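Local coordinates for major extracellular endoglucanase (Xanthomonas campestris pv. campestris, PDB 4TUF), which hydrolyses internal beta-1,4-glucosidic linkages in cellulose, lichenin and cereal beta-D-glucans through its family 5 TIM-barrel catalytic domain, at residues W164-N168 with A169-W173; D295-V298 with K299-S303. One frame throughout, in Å; residues are numbered along the deposited sequence.

Contact 1: W164-N168 with A169-W173; sequences WGTGN and AATDW. With 2HP (dihydrogenphosphate ion), chain H.
Thr166 and Asp172 clasp each other across a loop of the TIM barrel that leads from strand 149-153 into helix 173-187. The tight part is the buried Asp172 carboxylate. Asp172 OD1 accepts from Thr166 OG1 at 2.8 Å and from Thr166 N at 3.3 Å; both donors sit on the syn side but approach from opposite faces of the carboxylate plane, and Thr163 OG1 is a further partner. Thr166 OG1 lies between its own backbone N and carbonyl carbon (chi1 65°), a torsion that lets hydroxyl and amide converge on one oxygen. OD2 takes a weak bond from Gly167 N. Asp172 is the N-cap residue, yet its side chain makes no capping bond. Deeper still, the Trp164 and Trp173 rings meet obliquely, with CZ3 of Trp164 4.1 Å from CD1 of Trp173.

The other side is looser. Dihydrogenphosphate O3 lies 2.8 Å from Asp172 OD2, so an acid group probably holds a proton between them; O4 is near Gly167 O, and Lys175 completes the pocket. Exposed Ala169 and Ala170 form the middle of a type I turn, closed by Thr171 N to Asn168 O at 3.2 Å; Asp172 N also bonds to Asn168 O. Asn168 spans the turn: a water donates to OD1, while Asn168 ND2 gives Thr171 OG1 a nearly straight bond (2.7 Å, 170°) lying in the amide plane.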
ATOM      1  N   TRP A 164      20.043  -2.534   0.120  1.00 34.75           N
ATOM      2  CA  TRP A 164      19.687  -3.219  -1.112  1.00 26.22           C
ATOM      3  C   TRP A 164      20.956  -3.479  -1.920  1.00 36.23           C
ATOM      4  O   TRP A 164      21.601  -2.543  -2.393  1.00 39.73           O
ATOM      5  CB  TRP A 164      18.687  -2.377  -1.904  1.00 26.08           C
ATOM      6  CG  TRP A 164      18.126  -3.009  -3.148  1.00 29.66           C
ATOM      7  CD1 TRP A 164      18.816  -3.654  -4.131  1.00 37.79           C
ATOM      8  CD2 TRP A 164      16.756  -3.005  -3.562  1.00 30.69           C
ATOM      9  NE1 TRP A 164      17.959  -4.071  -5.120  1.00 35.51           N
ATOM     10  CE2 TRP A 164      16.688  -3.684  -4.795  1.00 32.16           C
ATOM     11  CE3 TRP A 164      15.578  -2.502  -3.005  1.00 25.12           C
ATOM     12  CZ2 TRP A 164      15.492  -3.874  -5.476  1.00 32.51           C
ATOM     13  CZ3 TRP A 164      14.392  -2.691  -3.684  1.00 27.76           C
ATOM     14  CH2 TRP A 164      14.356  -3.373  -4.903  1.00 31.03           C
ATOM     15  N   GLY A 165      21.319  -4.751  -2.048  1.00 36.85           N
ATOM     16  CA  GLY A 165      22.437  -5.167  -2.874  1.00 34.28           C
ATOM     17  C   GLY A 165      23.824  -4.841  -2.354  1.00 40.44           C
ATOM     18  O   GLY A 165      24.746  -4.623  -3.144  1.00 50.65           O
ATOM     19  N   THR A 166      23.988  -4.819  -1.034  1.00 39.09           N
ATOM     20  CA  THR A 166      25.283  -4.497  -0.433  1.00 35.63           C
ATOM     21  C   THR A 166      26.064  -5.740  -0.017  1.00 40.14           C
ATOM     22  O   THR A 166      27.212  -5.641   0.414  1.00 42.10           O
ATOM     23  CB  THR A 166      25.122  -3.602   0.807  1.00 36.77           C
ATOM     24  OG1 THR A 166      24.423  -4.326   1.828  1.00 41.39           O
ATOM     25  CG2 THR A 166      24.350  -2.345   0.460  1.00 31.20           C
ATOM     26  N   GLY A 167      25.439  -6.907  -0.136  1.00 39.74           N
ATOM     27  CA  GLY A 167      26.072  -8.146   0.281  1.00 35.08           C
ATOM     28  C   GLY A 167      25.932  -8.402   1.772  1.00 45.28           C
ATOM     29  O   GLY A 167      26.501  -9.358   2.303  1.00 53.59           O
ATOM     30  N   ASN A 168      25.172  -7.547   2.453  1.00 45.72           N
ATOM     31  CA  ASN A 168      24.954  -7.691   3.889  1.00 42.78           C
ATOM     32  C   ASN A 168      23.602  -8.317   4.188  1.00 44.22           C
ATOM     33  O   ASN A 168      22.569  -7.664   4.039  1.00 45.30           O
ATOM     34  CB  ASN A 168      25.061  -6.340   4.584  1.00 39.69           C
ATOM     35  CG  ASN A 168      25.074  -6.466   6.079  1.00 41.25           C
ATOM     36  OD1 ASN A 168      26.004  -7.026   6.653  1.00 49.39           O
ATOM     37  ND2 ASN A 168      24.047  -5.939   6.727  1.00 46.71           N
ATOM     38  N   ALA A 169      23.610  -9.578   4.615  1.00 41.82           N
ATOM     39  CA  ALA A 169      22.371 -10.349   4.714  1.00 35.88           C
ATOM     40  C   ALA A 169      21.414  -9.783   5.757  1.00 36.64           C
ATOM     41  O   ALA A 169      20.198  -9.892   5.617  1.00 42.99           O
ATOM     42  CB  ALA A 169      22.683 -11.797   5.024  1.00 30.66           C
ATOM     43  N   ALA A 170      21.974  -9.174   6.796  1.00 29.33           N
ATOM     44  CA  ALA A 170      21.190  -8.693   7.920  1.00 30.54           C
ATOM     45  C   ALA A 170      20.319  -7.497   7.564  1.00 37.78           C
ATOM     46  O   ALA A 170      19.391  -7.169   8.298  1.00 46.12           O
ATOM     47  CB  ALA A 170      22.110  -8.337   9.076  1.00 30.53           C
ATOM     48  N   THR A 171      20.611  -6.844   6.442  1.00 36.61           N
ATOM     49  CA  THR A 171      19.946  -5.589   6.109  1.00 30.34           C
ATOM     50  C   THR A 171      19.444  -5.494   4.665  1.00 34.73           C
ATOM     51  O   THR A 171      18.698  -4.575   4.333  1.00 39.28           O
ATOM     52  CB  THR A 171      20.880  -4.389   6.361  1.00 29.67           C
ATOM     53  OG1 THR A 171      22.066  -4.526   5.570  1.00 35.51           O
ATOM     54  CG2 THR A 171      21.263  -4.300   7.827  1.00 24.44           C
ATOM     55  N   ASP A 172      19.850  -6.425   3.807  1.00 34.84           N
ATOM     56  CA  ASP A 172      19.482  -6.349   2.394  1.00 32.19           C
ATOM     57  C   ASP A 172      18.016  -6.707   2.153  1.00 34.44           C
ATOM     58  O   ASP A 172      17.643  -7.878   2.116  1.00 33.66           O
ATOM     59  CB  ASP A 172      20.381  -7.256   1.549  1.00 34.94           C
ATOM     60  CG  ASP A 172      21.702  -6.593   1.179  1.00 46.78           C
ATOM     61  OD1 ASP A 172      21.842  -5.367   1.392  1.00 41.64           O
ATOM     62  OD2 ASP A 172      22.596  -7.300   0.664  1.00 56.23           O
ATOM     63  N   TRP A 173      17.195  -5.680   1.966  1.00 37.48           N
ATOM     64  CA  TRP A 173      15.771  -5.853   1.710  1.00 29.68           C
ATOM     65  C   TRP A 173      15.490  -6.642   0.436  1.00 34.51           C
ATOM     66  O   TRP A 173      14.512  -7.391   0.370  1.00 38.13           O
ATOM     67  CB  TRP A 173      15.085  -4.487   1.635  1.00 20.06           C
ATOM     68  CG  TRP A 173      13.697  -4.528   1.076  1.00 20.56           C
ATOM     69  CD1 TRP A 173      13.217  -3.797   0.031  1.00 22.97           C
ATOM     70  CD2 TRP A 173      12.606  -5.344   1.529  1.00 25.31           C
ATOM     71  NE1 TRP A 173      11.897  -4.102  -0.198  1.00 25.24           N
ATOM     72  CE2 TRP A 173      11.496  -5.050   0.706  1.00 24.74           C
ATOM     73  CE3 TRP A 173      12.458  -6.294   2.546  1.00 25.31           C
ATOM     74  CZ2 TRP A 173      10.259  -5.676   0.863  1.00 24.31           C
ATOM     75  CZ3 TRP A 173      11.224  -6.916   2.704  1.00 26.36           C
ATOM     76  CH2 TRP A 173      10.144  -6.605   1.865  1.00 26.18           C
TER
HETATM   77  P   2HP H 404      23.333 -11.205   0.519  1.00 85.30           P
HETATM   78  O1  2HP H 404      22.579 -12.482   0.820  1.00 82.89           O
HETATM   79  O2  2HP H 404      23.465 -11.017  -0.979  1.00 83.71           O
HETATM   80  O3  2HP H 404      22.588 -10.026   1.096  1.00 80.04           O
HETATM   81  O4  2HP H 404      24.705 -11.290   1.156  1.00 85.30           O
HETATM   82  O   HOH W   1      25.074  -9.342   7.978  1.00 39.48           O

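Contact 2: D295-V298 with K299-S303; sequences DALV and KYLRS
Leu297 O accepts the backbone N-H of Leu301 at 2.8 Å, the shortest hydrogen bond between 295-298 and 299-303. Three more i to i+4 bonds run beside it, from Lys299 N to Asp295 O, Tyr300 N to Ala296 O and Arg302 N to Val298 O; the last, at 2.9 Å and 173°, is the straightest. This unbroken series is the evidence for regular alpha-helix here.

Along the buried side, Leu297 and Leu301 touch one turn apart, Leu297 CG lying 4.0 Å from Leu301 CD1. Their first torsions differ: Leu297 CG stands anti to its backbone N (chi1 176°), whereas Leu301 CG is anti to its carbonyl carbon (chi1 -73°), which brings it back over Leu297 O. Both leucines also press on Leu276 of strand 276-280. Val298 faces Leu339 and Leu343 of helix 334-344, and on another flank Tyr300 meets Trp261 and bonds through OH to Glu262, both of helix 257-266.

Lys299 and Arg302 occupy the exposed side; Lys299 is extended until a bend at its last torsion. At the C-terminal end Ser303 OG donates back to Tyr300 O at 2.6 Å. With neighbouring helices on two flanks and a strand beneath, 295-303 is the closing part of the helix in a beta-alpha-beta crossover, strand 276-280, helix 288-303, strand 309-311, the repeating unit of a TIM barrel.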
ATOM      1  N   ASP A 295      -1.343  17.780  -7.126  1.00 59.93           N
ATOM      2  CA  ASP A 295      -1.667  18.075  -8.515  1.00 54.66           C
ATOM      3  C   ASP A 295      -0.509  17.707  -9.436  1.00 57.63           C
ATOM      4  O   ASP A 295      -0.707  17.052 -10.457  1.00 66.99           O
ATOM      5  CB  ASP A 295      -2.021  19.552  -8.686  1.00 58.43           C
ATOM      6  CG  ASP A 295      -3.401  19.891  -8.159  1.00 60.13           C
ATOM      7  OD1 ASP A 295      -4.262  18.988  -8.098  1.00 60.35           O
ATOM      8  OD2 ASP A 295      -3.629  21.069  -7.819  1.00 62.79           O
ATOM      9  N   ALA A 296       0.701  18.117  -9.059  1.00 51.14           N
ATOM     10  CA  ALA A 296       1.892  17.869  -9.869  1.00 47.98           C
ATOM     11  C   ALA A 296       2.230  16.382  -9.968  1.00 54.61           C
ATOM     12  O   ALA A 296       2.668  15.910 -11.019  1.00 58.24           O
ATOM     13  CB  ALA A 296       3.077  18.636  -9.305  1.00 44.33           C
ATOM     14  N   LEU A 297       2.037  15.652  -8.870  1.00 51.79           N
ATOM     15  CA  LEU A 297       2.300  14.215  -8.851  1.00 45.74           C
ATOM     16  C   LEU A 297       1.392  13.490  -9.834  1.00 54.46           C
ATOM     17  O   LEU A 297       1.842  12.619 -10.580  1.00 57.60           O
ATOM     18  CB  LEU A 297       2.116  13.643  -7.447  1.00 38.50           C
ATOM     19  CG  LEU A 297       2.276  12.120  -7.343  1.00 41.79           C
ATOM     20  CD1 LEU A 297       3.669  11.689  -7.785  1.00 47.20           C
ATOM     21  CD2 LEU A 297       1.990  11.612  -5.930  1.00 40.11           C
ATOM     22  N   VAL A 298       0.114  13.858  -9.835  1.00 55.49           N
ATOM     23  CA  VAL A 298      -0.851  13.267 -10.756  1.00 55.71           C
ATOM     24  C   VAL A 298      -0.463  13.571 -12.202  1.00 56.47           C
ATOM     25  O   VAL A 298      -0.456  12.679 -13.052  1.00 56.42           O
ATOM     26  CB  VAL A 298      -2.279  13.771 -10.470  1.00 54.31           C
ATOM     27  CG1 VAL A 298      -3.222  13.383 -11.598  1.00 48.96           C
ATOM     28  CG2 VAL A 298      -2.771  13.217  -9.137  1.00 48.79           C
ATOM     29  N   LYS A 299      -0.118  14.827 -12.469  1.00 56.97           N
ATOM     30  CA  LYS A 299       0.344  15.235 -13.793  1.00 56.19           C
ATOM     31  C   LYS A 299       1.554  14.407 -14.235  1.00 54.31           C
ATOM     32  O   LYS A 299       1.636  13.980 -15.387  1.00 55.87           O
ATOM     33  CB  LYS A 299       0.688  16.729 -13.798  1.00 56.09           C
ATOM     34  CG  LYS A 299       1.090  17.292 -15.158  1.00 55.57           C
ATOM     35  CD  LYS A 299       1.704  18.683 -15.005  1.00 56.54           C
ATOM     36  CE  LYS A 299       2.163  19.247 -16.339  1.00 65.78           C
ATOM     37  NZ  LYS A 299       1.015  19.604 -17.226  1.00 74.48           N
ATOM     38  N   TYR A 300       2.480  14.165 -13.311  1.00 52.48           N
ATOM     39  CA  TYR A 300       3.681  13.387 -13.614  1.00 46.69           C
ATOM     40  C   TYR A 300       3.365  11.906 -13.811  1.00 51.05           C
ATOM     41  O   TYR A 300       3.901  11.267 -14.714  1.00 51.81           O
ATOM     42  CB  TYR A 300       4.723  13.558 -12.509  1.00 41.63           C
ATOM     43  CG  TYR A 300       5.887  12.604 -12.621  1.00 42.33           C
ATOM     44  CD1 TYR A 300       6.925  12.847 -13.513  1.00 41.62           C
ATOM     45  CD2 TYR A 300       5.951  11.457 -11.837  1.00 38.11           C
ATOM     46  CE1 TYR A 300       7.990  11.975 -13.624  1.00 41.37           C
ATOM     47  CE2 TYR A 300       7.014  10.577 -11.942  1.00 37.88           C
ATOM     48  CZ  TYR A 300       8.030  10.844 -12.835  1.00 44.95           C
ATOM     49  OH  TYR A 300       9.087   9.976 -12.945  1.00 48.19           O
ATOM     50  N   LEU A 301       2.498  11.364 -12.960  1.00 54.33           N
ATOM     51  CA  LEU A 301       2.079   9.972 -13.080  1.00 49.00           C
ATOM     52  C   LEU A 301       1.423   9.707 -14.436  1.00 56.86           C
ATOM     53  O   LEU A 301       1.765   8.735 -15.115  1.00 56.29           O
ATOM     54  CB  LEU A 301       1.119   9.601 -11.950  1.00 45.61           C
ATOM     55  CG  LEU A 301       1.716   9.431 -10.551  1.00 42.53           C
ATOM     56  CD1 LEU A 301       0.616   9.179  -9.523  1.00 38.01           C
ATOM     57  CD2 LEU A 301       2.729   8.304 -10.542  1.00 36.44           C
ATOM     58  N   ARG A 302       0.491  10.575 -14.827  1.00 57.72           N
ATOM     59  CA  ARG A 302      -0.182  10.459 -16.119  1.00 58.82           C
ATOM     60  C   ARG A 302       0.828  10.424 -17.267  1.00 63.02           C
ATOM     61  O   ARG A 302       0.657   9.683 -18.237  1.00 65.17           O
ATOM     62  CB  ARG A 302      -1.161  11.619 -16.329  1.00 59.45           C
ATOM     63  CG  ARG A 302      -2.330  11.677 -15.345  1.00 58.13           C
ATOM     64  CD  ARG A 302      -3.489  10.802 -15.788  1.00 59.79           C
ATOM     65  NE  ARG A 302      -3.972  11.175 -17.115  1.00 62.32           N
ATOM     66  CZ  ARG A 302      -4.862  10.474 -17.812  1.00 59.55           C
ATOM     67  NH1 ARG A 302      -5.376   9.355 -17.309  1.00 50.86           N
ATOM     68  NH2 ARG A 302      -5.237  10.891 -19.015  1.00 59.42           N
ATOM     69  N   SER A 303       1.888  11.220 -17.143  1.00 60.37           N
ATOM     70  CA  SER A 303       2.892  11.336 -18.195  1.00 57.61           C
ATOM     71  C   SER A 303       3.785  10.096 -18.278  1.00 58.56           C
ATOM     72  O   SER A 303       4.353   9.795 -19.329  1.00 51.64           O
ATOM     73  CB  SER A 303       3.750  12.582 -17.973  1.00 50.03           C
ATOM     74  OG  SER A 303       4.657  12.400 -16.901  1.00 50.31           O
TER

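How the contacts relate
Contacts 1 and 2 belong to the same barrel but not to the same elements: their centres are 32 Å apart and their nearest atoms about 16 Å. Contact 1 runs from a loop into the first residue of helix 173-187; contact 2 ends helix 288-303. Both are partly buried, contact 1 the more peripheral, its centre about 23 Å from the chain centre against about 19 Å. Contact 1 is held by a carboxylate and other side-chain polar atoms together with main-chain turn bonds, beside a bound anion; in contact 2 main-chain bonds set the shape, and leucine and valine side chains touch strand 276-280 and helix 334-344. Each lies near, without touching, a glutamate inferred to be catalytic: Trp173 and Glu157 side chains are about 9 Å apart, as are those of Leu297 and Glu278.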